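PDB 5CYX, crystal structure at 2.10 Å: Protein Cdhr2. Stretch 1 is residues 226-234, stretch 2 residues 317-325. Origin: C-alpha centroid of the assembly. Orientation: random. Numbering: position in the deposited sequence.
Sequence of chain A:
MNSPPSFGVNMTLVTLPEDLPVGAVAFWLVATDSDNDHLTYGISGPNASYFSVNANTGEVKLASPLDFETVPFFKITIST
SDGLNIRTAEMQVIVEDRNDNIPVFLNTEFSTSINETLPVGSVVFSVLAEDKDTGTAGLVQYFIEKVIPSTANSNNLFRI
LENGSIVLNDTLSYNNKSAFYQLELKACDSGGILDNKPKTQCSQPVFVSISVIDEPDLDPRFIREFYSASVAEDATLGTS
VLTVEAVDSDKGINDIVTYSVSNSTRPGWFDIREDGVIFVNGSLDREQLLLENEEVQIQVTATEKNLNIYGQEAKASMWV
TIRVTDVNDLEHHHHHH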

ATOM      1  N   PHE A 226       5.215 -38.533  28.382  1.00 93.94           N
ATOM      2  CA  PHE A 226       5.858 -39.754  28.824  1.00 95.11           C
ATOM      3  C   PHE A 226       5.267 -41.006  28.173  1.00 92.07           C
ATOM      4  O   PHE A 226       4.056 -41.112  27.937  1.00 93.02           O
ATOM      5  CB  PHE A 226       5.751 -39.867  30.329  1.00 99.55           C
ATOM      6  CG  PHE A 226       6.422 -38.746  31.058  1.00104.95           C
ATOM      7  CD1 PHE A 226       7.802 -38.549  30.936  1.00105.70           C
ATOM      8  CD2 PHE A 226       5.685 -37.887  31.880  1.00108.50           C
ATOM      9  CE1 PHE A 226       8.432 -37.514  31.626  1.00110.74           C
ATOM     10  CE2 PHE A 226       6.311 -36.852  32.569  1.00113.08           C
ATOM     11  CZ  PHE A 226       7.686 -36.666  32.444  1.00113.30           C
ATOM     12  N   TYR A 227       6.161 -41.932  27.861  1.00 89.13           N
ATOM     13  CA  TYR A 227       5.803 -43.292  27.495  1.00 86.81           C
ATOM     14  C   TYR A 227       6.826 -44.207  28.182  1.00 85.27           C
ATOM     15  O   TYR A 227       8.048 -43.992  28.096  1.00 84.15           O
ATOM     16  CB  TYR A 227       5.896 -43.508  25.976  1.00 83.44           C
ATOM     17  CG  TYR A 227       4.746 -43.017  25.081  1.00 83.54           C
ATOM     18  CD1 TYR A 227       3.562 -43.749  24.901  1.00 83.95           C
ATOM     19  CD2 TYR A 227       4.907 -41.889  24.315  1.00 82.47           C
ATOM     20  CE1 TYR A 227       2.555 -43.298  24.033  1.00 81.61           C
ATOM     21  CE2 TYR A 227       3.924 -41.413  23.442  1.00 81.27           C
ATOM     22  CZ  TYR A 227       2.741 -42.112  23.292  1.00 81.50           C
ATOM     23  OH  TYR A 227       1.767 -41.638  22.408  1.00 76.60           O
ATOM     24  N   SER A 228       6.335 -45.217  28.880  1.00 85.74           N
ATOM     25  CA  SER A 228       7.169 -46.378  29.199  1.00 86.24           C
ATOM     26  C   SER A 228       6.375 -47.675  29.105  1.00 85.87           C
ATOM     27  O   SER A 228       5.150 -47.673  28.937  1.00 86.24           O
ATOM     28  CB  SER A 228       7.873 -46.226  30.554  1.00 89.54           C
ATOM     29  OG  SER A 228       6.979 -45.810  31.547  1.00 91.74           O
ATOM     30  N   ALA A 229       7.084 -48.791  29.131  1.00 84.60           N
ATOM     31  CA  ALA A 229       6.433 -50.089  29.026  1.00 84.07           C
ATOM     32  C   ALA A 229       7.371 -51.123  29.564  1.00 85.10           C
ATOM     33  O   ALA A 229       8.524 -50.804  29.933  1.00 83.09           O
ATOM     34  CB  ALA A 229       6.053 -50.394  27.571  1.00 81.27           C
ATOM     35  N   SER A 230       6.871 -52.364  29.626  1.00 87.62           N
ATOM     36  CA  SER A 230       7.687 -53.487  30.087  1.00 89.61           C
ATOM     37  C   SER A 230       7.662 -54.648  29.127  1.00 86.13           C
ATOM     38  O   SER A 230       6.666 -54.894  28.469  1.00 85.36           O
ATOM     39  CB  SER A 230       7.252 -53.947  31.489  1.00 93.92           C
ATOM     40  OG  SER A 230       7.886 -55.172  31.823  1.00 97.55           O
ATOM     41  N   VAL A 231       8.774 -55.374  29.095  1.00 86.81           N
ATOM     42  CA  VAL A 231       8.945 -56.542  28.247  1.00 85.74           C
ATOM     43  C   VAL A 231       9.774 -57.624  28.962  1.00 87.59           C
ATOM     44  O   VAL A 231      10.817 -57.334  29.545  1.00 85.58           O
ATOM     45  CB  VAL A 231       9.624 -56.163  26.905  1.00 84.18           C
ATOM     46  CG1 VAL A 231      10.936 -55.397  27.121  1.00 84.54           C
ATOM     47  CG2 VAL A 231       9.851 -57.400  26.054  1.00 82.14           C
ATOM     48  N   ALA A 232       9.325 -58.874  28.891  1.00 88.77           N
ATOM     49  CA  ALA A 232      10.064 -59.983  29.501  1.00 88.91           C
ATOM     50  C   ALA A 232      11.346 -60.259  28.718  1.00 88.21           C
ATOM     51  O   ALA A 232      11.349 -60.167  27.473  1.00 86.33           O
ATOM     52  CB  ALA A 232       9.192 -61.226  29.539  1.00 89.82           C
ATOM     53  N   GLU A 233      12.392 -60.709  29.410  1.00 86.57           N
ATOM     54  CA  GLU A 233      13.744 -60.792  28.828  1.00 87.99           C
ATOM     55  C   GLU A 233      13.897 -61.920  27.782  1.00 84.31           C
ATOM     56  O   GLU A 233      14.867 -61.938  27.044  1.00 85.01           O
ATOM     57  CB  GLU A 233      14.816 -60.958  29.908  1.00 89.88           C
ATOM     58  CG  GLU A 233      14.832 -62.305  30.631  1.00 93.55           C
ATOM     59  CD  GLU A 233      15.974 -62.420  31.631  1.00 97.09           C
ATOM     60  OE1 GLU A 233      17.139 -62.246  31.213  1.00 98.52           O
ATOM     61  OE2 GLU A 233      15.715 -62.691  32.827  1.00 98.83           O
ATOM     62  N   ASP A 234      12.962 -62.866  27.782  1.00 83.14           N
ATOM     63  CA  ASP A 234      12.914 -63.976  26.826  1.00 83.50           C
ATOM     64  C   ASP A 234      11.918 -63.744  25.690  1.00 80.45           C
ATOM     65  O   ASP A 234      11.623 -64.666  24.944  1.00 81.53           O
ATOM     66  CB  ASP A 234      12.497 -65.249  27.570  1.00 86.34           C
ATOM     67  CG  ASP A 234      11.047 -65.186  28.084  1.00 88.87           C
ATOM     68  OD1 ASP A 234      10.473 -64.062  28.195  1.00 89.10           O
ATOM     69  OD2 ASP A 234      10.489 -66.269  28.374  1.00 89.98           O
ATOM     70  N   SER A 317      11.177 -35.591  18.154  1.00 72.34           N
ATOM     71  CA  SER A 317      11.811 -36.723  18.798  1.00 74.57           C
ATOM     72  C   SER A 317      11.542 -36.788  20.287  1.00 75.71           C
ATOM     73  O   SER A 317      11.232 -35.784  20.916  1.00 76.61           O
ATOM     74  CB  SER A 317      13.316 -36.697  18.545  1.00 76.47           C
ATOM     75  OG  SER A 317      13.882 -35.540  19.110  1.00 78.76           O
ATOM     76  N   MET A 318      11.640 -37.992  20.837  1.00 75.99           N
ATOM     77  CA  MET A 318      11.626 -38.153  22.279  1.00 80.29           C
ATOM     78  C   MET A 318      12.108 -39.518  22.665  1.00 78.54           C
ATOM     79  O   MET A 318      12.193 -40.422  21.821  1.00 70.92           O
ATOM     80  CB  MET A 318      10.232 -37.954  22.860  1.00 82.89           C
ATOM     81  CG  MET A 318       9.241 -39.045  22.470  1.00 82.46           C
ATOM     82  SD  MET A 318       7.675 -38.430  23.102  1.00 87.23           S
ATOM     83  CE  MET A 318       6.845 -39.941  23.395  1.00 85.33           C
ATOM     84  N   TRP A 319      12.380 -39.619  23.970  1.00 79.08           N
ATOM     85  CA  TRP A 319      12.917 -40.789  24.634  1.00 80.44           C
ATOM     86  C   TRP A 319      11.808 -41.586  25.297  1.00 81.04           C
ATOM     87  O   TRP A 319      10.869 -41.009  25.853  1.00 85.75           O
ATOM     88  CB  TRP A 319      13.935 -40.358  25.717  1.00 82.84           C
ATOM     89  CG  TRP A 319      15.167 -39.844  25.106  1.00 82.88           C
ATOM     90  CD1 TRP A 319      15.416 -38.564  24.748  1.00 84.15           C
ATOM     91  CD2 TRP A 319      16.313 -40.606  24.713  1.00 82.82           C
ATOM     92  NE1 TRP A 319      16.655 -38.466  24.163  1.00 84.27           N
ATOM     93  CE2 TRP A 319      17.232 -39.705  24.136  1.00 82.73           C
ATOM     94  CE3 TRP A 319      16.652 -41.969  24.789  1.00 83.36           C
ATOM     95  CZ2 TRP A 319      18.476 -40.105  23.645  1.00 82.89           C
ATOM     96  CZ3 TRP A 319      17.897 -42.377  24.300  1.00 82.98           C
ATOM     97  CH2 TRP A 319      18.797 -41.434  23.740  1.00 83.54           C
ATOM     98  N   VAL A 320      11.980 -42.898  25.290  1.00 78.65           N
ATOM     99  CA  VAL A 320      11.030 -43.860  25.827  1.00 79.02           C
ATOM    100  C   VAL A 320      11.807 -44.807  26.730  1.00 78.73           C
ATOM    101  O   VAL A 320      12.886 -45.291  26.340  1.00 76.27           O
ATOM    102  CB  VAL A 320      10.408 -44.737  24.693  1.00 76.90           C
ATOM    103  CG1 VAL A 320       9.527 -45.849  25.271  1.00 78.30           C
ATOM    104  CG2 VAL A 320       9.627 -43.883  23.704  1.00 75.03           C
ATOM    105  N   THR A 321      11.237 -45.113  27.901  1.00 78.39           N
ATOM    106  CA  THR A 321      11.845 -46.073  28.817  1.00 79.90           C
ATOM    107  C   THR A 321      11.141 -47.425  28.792  1.00 80.04           C
ATOM    108  O   THR A 321       9.906 -47.508  28.832  1.00 80.33           O
ATOM    109  CB  THR A 321      11.865 -45.514  30.244  1.00 82.31           C
ATOM    110  OG1 THR A 321      12.633 -44.320  30.230  1.00 82.15           O
ATOM    111  CG2 THR A 321      12.513 -46.494  31.194  1.00 83.43           C
ATOM    112  N   ILE A 322      11.940 -48.484  28.749  1.00 82.95           N
ATOM    113  CA  ILE A 322      11.421 -49.852  28.628  1.00 85.92           C
ATOM    114  C   ILE A 322      12.046 -50.774  29.674  1.00 88.93           C
ATOM    115  O   ILE A 322      13.274 -50.922  29.728  1.00 89.29           O
ATOM    116  CB  ILE A 322      11.697 -50.441  27.234  1.00 83.30           C
ATOM    117  CG1 ILE A 322      11.015 -49.586  26.162  1.00 82.72           C
ATOM    118  CG2 ILE A 322      11.212 -51.893  27.170  1.00 83.40           C
ATOM    119  CD1 ILE A 322      11.243 -50.084  24.737  1.00 81.67           C
ATOM    120  N   ARG A 323      11.185 -51.438  30.443  1.00 92.23           N
ATOM    121  CA  ARG A 323      11.606 -52.251  31.590  1.00 95.83           C
ATOM    122  C   ARG A 323      11.755 -53.688  31.119  1.00 92.62           C
ATOM    123  O   ARG A 323      10.788 -54.264  30.630  1.00 87.99           O
ATOM    124  CB  ARG A 323      10.565 -52.170  32.726  1.00 99.59           C
ATOM    125  CG  ARG A 323      10.146 -50.743  33.082  1.00104.95           C
ATOM    126  CD  ARG A 323       8.968 -50.633  34.057  1.00108.90           C
ATOM    127  NE  ARG A 323       8.063 -49.566  33.602  1.00111.13           N
ATOM    128  CZ  ARG A 323       6.902 -49.729  32.952  1.00112.32           C
ATOM    129  NH1 ARG A 323       6.401 -50.933  32.686  1.00111.47           N
ATOM    130  NH2 ARG A 323       6.206 -48.658  32.577  1.00114.66           N
ATOM    131  N   VAL A 324      12.959 -54.253  31.260  1.00 94.52           N
ATOM    132  CA  VAL A 324      13.219 -55.663  30.921  1.00 95.27           C
ATOM    133  C   VAL A 324      12.821 -56.580  32.106  1.00 96.60           C
ATOM    134  O   VAL A 324      13.569 -56.714  33.068  1.00 96.13           O
ATOM    135  CB  VAL A 324      14.678 -55.912  30.447  1.00 95.34           C
ATOM    136  CG1 VAL A 324      14.847 -57.343  29.945  1.00 94.02           C
ATOM    137  CG2 VAL A 324      15.047 -54.950  29.323  1.00 94.01           C
ATOM    138  N   THR A 325      11.621 -57.165  31.984  1.00 96.90           N
ATOM    139  CA  THR A 325      10.941 -58.062  32.935  1.00 99.04           C
ATOM    140  C   THR A 325      10.362 -57.287  34.102  1.00103.65           C
ATOM    141  O   THR A 325       9.219 -56.840  34.040  1.00106.46           O
ATOM    142  CB  THR A 325      11.800 -59.227  33.469  1.00100.74           C
ATOM    143  OG1 THR A 325      12.846 -58.746  34.325  1.00101.94           O
ATOM    144  CG2 THR A 325      12.378 -60.020  32.348  1.00 95.53           C
TER

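Successive residues of a β-strand point to opposite faces of its sheet, so one pairing can combine an apolar face with a polar one, as residues 228-231 and 321-324 of Cdhr2 illustrate. At the apolar centre, Val231 CG1 meets Ile322 CG2 at 3.5 Å. Both side chains share a sheet face with Ala229 and Val324, and the small methyl of Ala229 adds little reach of its own. Beyond the strand, Glu233 extends this surface through its aliphatic base, CB lying 3.6 Å from Val324 CG1.

The backbone holds these groups in register. In the stagger typical of parallel strands, alternate residues of the first strand bond to two different neighbours: Ala229 N donates to Thr321 O (3.1 Å) while Ala229 O accepts from Arg323 N (2.8 Å). Val231 repeats the pattern, its N bonding to Arg323 O (2.8 Å) and its O receiving Thr325 N (2.6 Å). At the other end the ladder loosens, with only a weak bond from Thr321 N to Tyr227 O (3.4 Å).

The opposite face, bearing Ser228, Ser230, Thr321 and Arg323, is polar. Here the long Arg323 side chain folds back across the neighbouring strand, where NH2 donates to Ser228 OG (3.1 Å) and one guanidinium face covers the Ala229 carbonyl carbon.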